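Local coordinates for protein 3-oxo-tetronate kinase (Haemophilus influenzae, PDB 1YZY) that catalyses the ATP-dependent phosphorylation of 3-oxo-tetronate to 3-oxo-tetronate 4-phosphate, a step of carbohydrate metabolism, at residues N53-A58 with K90-P95; F241-G246 with V347-T352; M258-V263 with T309-A314. All blocks are in the same frame, centred on the assembly; numbering follows the deposited sequence.

In the fold
Contact 1 lies in the sugar-binding N-terminal part of this sugar-acid kinase; contact 3, and segment 347-352 of contact 2, lie in the nucleotide-binding C-terminal part. Contact 1 stands well apart, its centre 39 Å from that of contact 2 and 40 Å from that of contact 3. The other two are 24 Å apart between centres and about 8 Å between nearest atoms, and the chain forms contact 3 entirely between the two segments of contact 2. Contact 3 alone borders the probable ATP site: the side chain of T259 is about 4 Å from S254 and from G397, both of which probably bind ATP, as in relatives.

Contact 1. Residues N53-A58 with K90-P95; sequences NPVNEA and KGNIGP
N92 reaches across to the start of helix 55-71 and inserts its amide among N53, V55 and A58. Its CG stands anti to its own carbonyl carbon (chi1 -48°), and from there the two ends of the amide part company. The ND2 end approaches the backbone of N53, giving a weak hydrogen bond to N53 O of 3.3 Å with an N-H...O angle of 157°. The same ND2 makes a second weak bond to S50 O, which makes this a loosely gripped amide that draws on two carbonyls. The side-chain amide of N53 comes close as well, but its plane is turned 75° from that of N92 and no bond forms between the two. At the other end, N92 OD1 rests against aliphatic carbon, 3.5 Å from V55 CB. A58 completes the setting with its methyl, CB lying 3.8 Å from N92 ND2 and 3.9 Å from N92 CG.

A separate apolar touch lies beside this polar one. V55 carries CG2 anti to its backbone N, and that methyl meets the ring of P95, with V55 CG2 3.6 Å from P95 CB; the two side chains cross at about a right angle. V55 CB lies against the asparagine oxygen, while CG2 touches both N92 OD1 and P95 CB.

P54, at the N-cap position, has its O taking both E57 N and A58 N in the first turn of helix 55-71. The contact brings this turn against the chain leading into helix 93-104 and its P95, and the pairing continues where P95 touches I59 one turn further along the first helix.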
loop_
_atom_site.group_PDB
_atom_site.type_symbol
_atom_site.label_atom_id
_atom_site.label_comp_id
_atom_site.label_asym_id
_atom_site.label_seq_id
_atom_site.Cartn_x
_atom_site.Cartn_y
_atom_site.Cartn_z
ATOM N N ASN A 53 0.528 16.854 -5.697
ATOM C CA ASN A 53 1.756 17.578 -6.010
ATOM C C ASN A 53 1.495 18.361 -7.306
ATOM O O ASN A 53 0.407 18.276 -7.870
ATOM C CB ASN A 53 2.916 16.584 -6.193
ATOM C CG ASN A 53 2.702 15.646 -7.364
ATOM O OD1 ASN A 53 1.570 15.343 -7.730
ATOM N ND2 ASN A 53 3.792 15.189 -7.966
ATOM N N PRO A 54 2.450 19.208 -7.745
ATOM C CA PRO A 54 2.213 19.960 -8.986
ATOM C C PRO A 54 1.805 19.024 -10.125
ATOM O O PRO A 54 2.467 18.020 -10.387
ATOM C CB PRO A 54 3.567 20.612 -9.243
ATOM C CG PRO A 54 4.046 20.894 -7.847
ATOM C CD PRO A 54 3.725 19.611 -7.123
ATOM N N VAL A 55 0.752 19.401 -10.838
ATOM C CA VAL A 55 0.226 18.575 -11.918
ATOM C C VAL A 55 1.201 18.102 -13.003
ATOM O O VAL A 55 1.023 17.010 -13.548
ATOM C CB VAL A 55 -1.035 19.220 -12.552
ATOM C CG1 VAL A 55 -0.702 20.583 -13.146
ATOM C CG2 VAL A 55 -1.657 18.277 -13.586
ATOM N N ASN A 56 2.209 18.906 -13.342
ATOM C CA ASN A 56 3.154 18.472 -14.374
ATOM C C ASN A 56 4.169 17.463 -13.869
ATOM O O ASN A 56 4.789 16.746 -14.655
ATOM C CB ASN A 56 3.824 19.650 -15.070
ATOM C CG ASN A 56 3.106 20.035 -16.353
ATOM O OD1 ASN A 56 3.333 19.438 -17.414
ATOM N ND2 ASN A 56 2.198 21.002 -16.255
ATOM N N GLU A 57 4.356 17.436 -12.554
ATOM C CA GLU A 57 5.246 16.471 -11.927
ATOM C C GLU A 57 4.517 15.125 -11.931
ATOM O O GLU A 57 5.059 14.114 -12.385
ATOM C CB GLU A 57 5.563 16.890 -10.493
ATOM C CG GLU A 57 6.702 17.882 -10.375
ATOM C CD GLU A 57 6.913 18.358 -8.952
ATOM O OE1 GLU A 57 6.800 17.525 -8.015
ATOM O OE2 GLU A 57 7.178 19.573 -8.783
ATOM N N ALA A 58 3.277 15.131 -11.443
ATOM C CA ALA A 58 2.437 13.932 -11.404
ATOM C C ALA A 58 2.365 13.294 -12.790
ATOM O O ALA A 58 2.491 12.084 -12.931
ATOM C CB ALA A 58 1.050 14.287 -10.919
ATOM N N LYS A 90 -7.898 20.793 -10.587
ATOM C CA LYS A 90 -6.595 20.555 -11.200
ATOM C C LYS A 90 -6.152 19.201 -10.708
ATOM O O LYS A 90 -5.079 18.775 -11.122
ATOM C CB LYS A 90 -5.570 21.514 -10.598
ATOM C CG LYS A 90 -5.728 22.943 -11.126
ATOM C CD LYS A 90 -5.244 24.010 -10.148
ATOM C CE LYS A 90 -6.261 24.252 -9.039
ATOM N NZ LYS A 90 -5.960 25.485 -8.258
ATOM N N GLY A 91 -6.954 18.544 -9.867
ATOM C CA GLY A 91 -6.690 17.227 -9.303
ATOM C C GLY A 91 -6.265 16.318 -10.415
ATOM O O GLY A 91 -7.009 16.027 -11.346
ATOM N N ASN A 92 -5.033 15.885 -10.231
ATOM C CA ASN A 92 -4.227 15.060 -11.133
ATOM C C ASN A 92 -4.869 13.795 -11.678
ATOM O O ASN A 92 -4.290 13.137 -12.542
ATOM C CB ASN A 92 -2.930 14.668 -10.427
ATOM C CG ASN A 92 -2.337 15.939 -9.817
ATOM O OD1 ASN A 92 -2.551 17.043 -10.322
ATOM N ND2 ASN A 92 -1.605 15.786 -8.720
ATOM N N ILE A 93 -6.025 13.401 -11.148
ATOM C CA ILE A 93 -6.659 12.164 -11.628
ATOM C C ILE A 93 -6.937 12.285 -13.131
ATOM O O ILE A 93 -6.524 11.432 -13.919
ATOM C CB ILE A 93 -7.964 11.840 -10.855
ATOM C CG1 ILE A 93 -7.629 11.457 -9.415
ATOM C CG2 ILE A 93 -8.738 10.700 -11.531
ATOM C CD1 ILE A 93 -8.849 11.327 -8.534
ATOM N N GLY A 94 -7.593 13.377 -13.520
ATOM C CA GLY A 94 -7.911 13.617 -14.921
ATOM C C GLY A 94 -6.695 13.826 -15.802
ATOM O O GLY A 94 -6.583 13.215 -16.869
ATOM N N PRO A 95 -5.805 14.757 -15.429
ATOM C CA PRO A 95 -4.595 15.017 -16.217
ATOM C C PRO A 95 -3.761 13.749 -16.447
ATOM O O PRO A 95 -3.281 13.507 -17.557
ATOM C CB PRO A 95 -3.851 16.013 -15.342
ATOM C CG PRO A 95 -4.990 16.818 -14.736
ATOM C CD PRO A 95 -5.945 15.738 -14.334
#

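Contact 2. Residues F241-G246 with V347-T352; sequences FTPTKG and VTNFIT
N349 and P243 meet where the loop before strand 248-252 passes the beginning of strand 349-353. The asparagine can be followed outward from its backbone. Its CB bond is directed at the loop, and CG then stands anti to the carbonyl carbon (chi1 -53°), which sets the amide carbon 3.8 Å from P243 CB. Beyond CG the two branches have different company. OD1 is 3.9 Å from P243 CB and 3.8 Å from T244 O, distances of packing alone, and its polar partner is T248 OG1, through a weak hydrogen bond just beyond the loop. ND2 comes nearer to the proline, with N349 ND2 3.4 Å from P243 CB, and gives a hydrogen bond of 2.9 Å to a water molecule that accepts from it.

That water ties the segments together. It donates to T244 O over 3.3 Å, and it also bonds T348 OG1 at 2.9 Å. With OG1 between the backbone N and the carbonyl carbon (chi1 49°), T348 presents this oxygen to the water and to the end of segment 241-246, T348 OG1 being 3.9 Å from G246 CA. Just past G246, K247 makes backbone hydrogen bonds with both T348 and N349, so the loop enters strand 248-252 already aligned with its neighbour. F391 of strand 391-395 touches both P243 and N349.

No direct hydrogen bond links the two segments. The chemistry is that of a buried amide set against CB of the proline, with its polar ends turned to T248 and to water. A single solvent molecule, gripped by three protein groups, stands in for a direct bond between the loop carbonyl and the strand.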
loop_
_atom_site.group_PDB
_atom_site.type_symbol
_atom_site.label_atom_id
_atom_site.label_comp_id
_atom_site.label_asym_id
_atom_site.label_seq_id
_atom_site.Cartn_x
_atom_site.Cartn_y
_atom_site.Cartn_z
ATOM N N PHE A 241 4.050 -16.574 -0.293
ATOM C CA PHE A 241 5.254 -16.912 0.456
ATOM C C PHE A 241 5.364 -16.355 1.869
ATOM O O PHE A 241 4.708 -15.375 2.236
ATOM C CB PHE A 241 6.503 -16.511 -0.342
ATOM C CG PHE A 241 6.769 -15.019 -0.370
ATOM C CD1 PHE A 241 7.421 -14.387 0.694
ATOM C CD2 PHE A 241 6.380 -14.248 -1.464
ATOM C CE1 PHE A 241 7.681 -13.015 0.672
ATOM C CE2 PHE A 241 6.636 -12.877 -1.500
ATOM C CZ PHE A 241 7.288 -12.259 -0.425
ATOM N N THR A 242 6.220 -17.001 2.652
ATOM C CA THR A 242 6.548 -16.606 4.023
ATOM C C THR A 242 8.087 -16.739 4.128
ATOM O O THR A 242 8.740 -17.225 3.202
ATOM C CB THR A 242 5.826 -17.484 5.111
ATOM O OG1 THR A 242 6.007 -18.882 4.844
ATOM C CG2 THR A 242 4.356 -17.169 5.159
ATOM N N PRO A 243 8.695 -16.212 5.199
ATOM C CA PRO A 243 10.148 -16.351 5.284
ATOM C C PRO A 243 10.576 -17.804 5.444
ATOM O O PRO A 243 9.854 -18.610 6.034
ATOM C CB PRO A 243 10.486 -15.564 6.550
ATOM C CG PRO A 243 9.422 -14.540 6.611
ATOM C CD PRO A 243 8.199 -15.348 6.281
ATOM N N THR A 244 11.713 -18.152 4.860
ATOM C CA THR A 244 12.242 -19.498 5.013
ATOM C C THR A 244 13.043 -19.474 6.314
ATOM O O THR A 244 13.389 -18.397 6.806
ATOM C CB THR A 244 13.154 -19.905 3.834
ATOM O OG1 THR A 244 13.798 -18.743 3.285
ATOM C CG2 THR A 244 12.342 -20.621 2.751
ATOM N N LYS A 245 13.296 -20.645 6.894
ATOM C CA LYS A 245 14.051 -20.722 8.146
ATOM C C LYS A 245 15.371 -19.955 8.105
ATOM O O LYS A 245 16.238 -20.218 7.260
ATOM C CB LYS A 245 14.299 -22.178 8.548
ATOM C CG LYS A 245 13.302 -22.725 9.569
ATOM C CD LYS A 245 13.844 -22.668 10.999
ATOM C CE LYS A 245 14.155 -21.247 11.460
ATOM N NZ LYS A 245 12.974 -20.337 11.395
ATOM N N GLY A 246 15.509 -19.025 9.047
ATOM C CA GLY A 246 16.695 -18.194 9.158
ATOM C C GLY A 246 16.664 -17.409 10.456
ATOM O O GLY A 246 15.748 -17.582 11.261
ATOM N N VAL A 347 21.452 -12.000 9.628
ATOM C CA VAL A 347 20.034 -12.035 9.984
ATOM C C VAL A 347 19.260 -11.774 8.693
ATOM O O VAL A 347 19.571 -10.834 7.960
ATOM C CB VAL A 347 19.682 -10.982 11.061
ATOM C CG1 VAL A 347 18.168 -10.838 11.197
ATOM C CG2 VAL A 347 20.279 -11.391 12.401
ATOM N N THR A 348 18.293 -12.639 8.391
ATOM C CA THR A 348 17.514 -12.514 7.164
ATOM C C THR A 348 16.054 -12.098 7.300
ATOM O O THR A 348 15.427 -11.727 6.306
ATOM C CB THR A 348 17.604 -13.803 6.299
ATOM O OG1 THR A 348 17.337 -14.966 7.096
ATOM C CG2 THR A 348 18.975 -13.919 5.671
ATOM N N ASN A 349 15.529 -12.110 8.520
ATOM C CA ASN A 349 14.135 -11.739 8.750
ATOM C C ASN A 349 14.048 -10.581 9.743
ATOM O O ASN A 349 14.560 -10.672 10.864
ATOM C CB ASN A 349 13.335 -12.927 9.310
ATOM C CG ASN A 349 13.453 -14.186 8.462
ATOM O OD1 ASN A 349 13.478 -15.297 8.994
ATOM N ND2 ASN A 349 13.465 -14.028 7.145
ATOM N N PHE A 350 13.397 -9.492 9.339
ATOM C CA PHE A 350 13.242 -8.326 10.208
ATOM C C PHE A 350 11.767 -8.016 10.449
ATOM O O PHE A 350 10.997 -7.842 9.509
ATOM C CB PHE A 350 13.907 -7.096 9.587
ATOM C CG PHE A 350 15.388 -7.230 9.404
ATOM C CD1 PHE A 350 16.267 -6.626 10.300
ATOM C CD2 PHE A 350 15.907 -7.950 8.337
ATOM C CE1 PHE A 350 17.649 -6.741 10.135
ATOM C CE2 PHE A 350 17.279 -8.075 8.160
ATOM C CZ PHE A 350 18.154 -7.467 9.063
ATOM N N ILE A 351 11.379 -7.945 11.715
ATOM C CA ILE A 351 10.003 -7.642 12.085
ATOM C C ILE A 351 10.010 -6.309 12.830
ATOM O O ILE A 351 10.432 -6.235 13.978
ATOM C CB ILE A 351 9.419 -8.756 12.991
ATOM C CG1 ILE A 351 9.513 -10.109 12.280
ATOM C CG2 ILE A 351 7.970 -8.450 13.356
ATOM C CD1 ILE A 351 9.097 -11.266 13.135
ATOM N N THR A 352 9.582 -5.252 12.157
ATOM C CA THR A 352 9.557 -3.927 12.768
ATOM C C THR A 352 8.166 -3.480 13.221
ATOM O O THR A 352 7.141 -3.992 12.753
ATOM C CB THR A 352 10.147 -2.871 11.809
ATOM O OG1 THR A 352 9.431 -2.892 10.567
ATOM C CG2 THR A 352 11.623 -3.175 11.524
HETATM O O HOH W 1 15.050 -15.846 5.600
#

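Contact 3. Residues M258-V263 with T309-A314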
loop_
_atom_site.group_PDB
_atom_site.type_symbol
_atom_site.label_atom_id
_atom_site.label_comp_id
_atom_site.label_asym_id
_atom_site.label_seq_id
_atom_site.Cartn_x
_atom_site.Cartn_y
_atom_site.Cartn_z
ATOM N N MET A 258 -1.753 -0.090 20.934
ATOM C CA MET A 258 -1.693 -1.459 20.424
ATOM C C MET A 258 -0.293 -2.067 20.480
ATOM O O MET A 258 -0.135 -3.239 20.835
ATOM C CB MET A 258 -2.249 -1.531 18.999
ATOM C CG MET A 258 -2.211 -2.927 18.398
ATOM S SD MET A 258 -2.710 -4.194 19.583
ATOM C CE MET A 258 -4.471 -4.023 19.548
ATOM N N THR A 259 0.717 -1.267 20.153
ATOM C CA THR A 259 2.094 -1.744 20.172
ATOM C C THR A 259 2.563 -2.049 21.599
ATOM O O THR A 259 3.231 -3.058 21.840
ATOM C CB THR A 259 3.053 -0.735 19.505
ATOM O OG1 THR A 259 2.627 -0.489 18.159
ATOM C CG2 THR A 259 4.476 -1.286 19.480
ATOM N N ASN A 260 2.203 -1.185 22.542
ATOM C CA ASN A 260 2.583 -1.374 23.931
ATOM C C ASN A 260 2.075 -2.698 24.461
ATOM O O ASN A 260 2.729 -3.334 25.287
ATOM C CB ASN A 260 2.051 -0.243 24.793
ATOM C CG ASN A 260 3.128 0.720 25.199
ATOM O OD1 ASN A 260 3.811 0.521 26.207
ATOM N ND2 ASN A 260 3.291 1.781 24.423
ATOM N N LYS A 261 0.893 -3.095 24.007
ATOM C CA LYS A 261 0.299 -4.355 24.425
ATOM C C LYS A 261 0.984 -5.528 23.735
ATOM O O LYS A 261 1.159 -6.585 24.340
ATOM C CB LYS A 261 -1.204 -4.366 24.126
ATOM C CG LYS A 261 -2.005 -3.384 24.972
ATOM C CD LYS A 261 -3.494 -3.434 24.650
ATOM C CE LYS A 261 -3.757 -3.048 23.201
ATOM N NZ LYS A 261 -5.200 -3.085 22.849
ATOM N N GLN A 262 1.338 -5.346 22.464
ATOM C CA GLN A 262 2.007 -6.390 21.685
ATOM C C GLN A 262 3.405 -6.674 22.245
ATOM O O GLN A 262 3.916 -7.791 22.131
ATOM C CB GLN A 262 2.097 -5.986 20.204
ATOM C CG GLN A 262 0.747 -5.886 19.495
ATOM C CD GLN A 262 0.849 -5.243 18.120
ATOM O OE1 GLN A 262 1.449 -4.188 17.963
ATOM N NE2 GLN A 262 0.272 -5.887 17.120
ATOM N N VAL A 263 4.032 -5.640 22.803
ATOM C CA VAL A 263 5.362 -5.748 23.405
ATOM C C VAL A 263 5.225 -6.410 24.777
ATOM O O VAL A 263 6.001 -7.290 25.140
ATOM C CB VAL A 263 6.022 -4.342 23.572
ATOM C CG1 VAL A 263 7.259 -4.427 24.453
ATOM C CG2 VAL A 263 6.391 -3.758 22.209
ATOM N N THR A 309 9.547 0.928 22.550
ATOM C CA THR A 309 8.149 0.973 22.961
ATOM C C THR A 309 7.877 1.138 24.458
ATOM O O THR A 309 8.160 0.241 25.259
ATOM C CB THR A 309 7.435 -0.290 22.492
ATOM O OG1 THR A 309 7.567 -0.399 21.071
ATOM C CG2 THR A 309 5.962 -0.263 22.882
ATOM N N VAL A 310 7.315 2.289 24.821
ATOM C CA VAL A 310 6.938 2.602 26.200
ATOM C C VAL A 310 5.558 3.257 26.165
ATOM O O VAL A 310 5.178 3.859 25.155
ATOM C CB VAL A 310 7.932 3.574 26.901
ATOM C CG1 VAL A 310 9.212 2.860 27.250
ATOM C CG2 VAL A 310 8.206 4.789 26.031
ATOM N N PRO A 311 4.797 3.164 27.273
ATOM C CA PRO A 311 3.457 3.760 27.339
ATOM C C PRO A 311 3.468 5.210 26.858
ATOM O O PRO A 311 4.435 5.940 27.101
ATOM C CB PRO A 311 3.125 3.671 28.830
ATOM C CG PRO A 311 3.804 2.414 29.241
ATOM C CD PRO A 311 5.148 2.531 28.559
ATOM N N PRO A 312 2.403 5.636 26.151
ATOM C CA PRO A 312 2.308 7.010 25.642
ATOM C C PRO A 312 2.506 8.048 26.749
ATOM O O PRO A 312 2.793 9.215 26.474
ATOM C CB PRO A 312 0.901 7.059 25.036
ATOM C CG PRO A 312 0.168 5.942 25.726
ATOM C CD PRO A 312 1.203 4.866 25.787
ATOM N N ASP A 313 2.323 7.615 27.995
ATOM C CA ASP A 313 2.511 8.473 29.161
ATOM C C ASP A 313 4.006 8.659 29.417
ATOM O O ASP A 313 4.486 9.786 29.541
ATOM C CB ASP A 313 1.844 7.841 30.393
ATOM C CG ASP A 313 2.263 8.504 31.705
ATOM O OD1 ASP A 313 3.012 7.868 32.480
ATOM O OD2 ASP A 313 1.839 9.652 31.966
ATOM N N ALA A 314 4.719 7.538 29.543
ATOM C CA ALA A 314 6.158 7.540 29.799
ATOM C C ALA A 314 6.946 8.148 28.646
ATOM O O ALA A 314 8.065 8.622 28.839
ATOM C CB ALA A 314 6.649 6.123 30.080
#
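T259, N260 and V263 on helix 257-266 meet T309 and the residues after it in the nucleotide-binding part of the kinase, at the flank of a probable ATP site that includes S254 and G397. N260 supplies the polar link. Its ND2 gives V310 O a hydrogen bond of 2.9 Å that is nearly straight, with an N-H...O angle of 174°. The acceptor lies close to the plane of the asparagine amide, yet the donor stands 72° out of the carbonyl plane of V310. The OD1-ND2 edge of the amide therefore stands over the peptide V310-P311: N260 OD1 is 3.0 Å from P311 N, which has no hydrogen to offer, and 3.4 Å from P311 CD.

T309 makes the apolar half of the contact. Its CG2, anti to the backbone N, meets V263 tip to tip, with T309 CG2 and V263 CG2 3.6 Å apart. T309 CG2 also lies 3.7 Å from N260 ND2, so this one methyl borders both the apolar and the polar part. T259 crosses obliquely, its CG2 3.6 Å from T309 OG1. That hydroxyl is bonded to S252 OG and to the O of S254, a residue of the probable ATP site, while T259 OG1 pairs with K395 NZ and, weakly, with G397 O.

In the fold, helix 257-266 follows strand 248-252, and T309 comes just after the neighbouring parallel strand 305-307. V263 touches both strands, through S252 and through M305 and Y307. From T309 the chain passes P311, at the N-cap position, into helix 312-319.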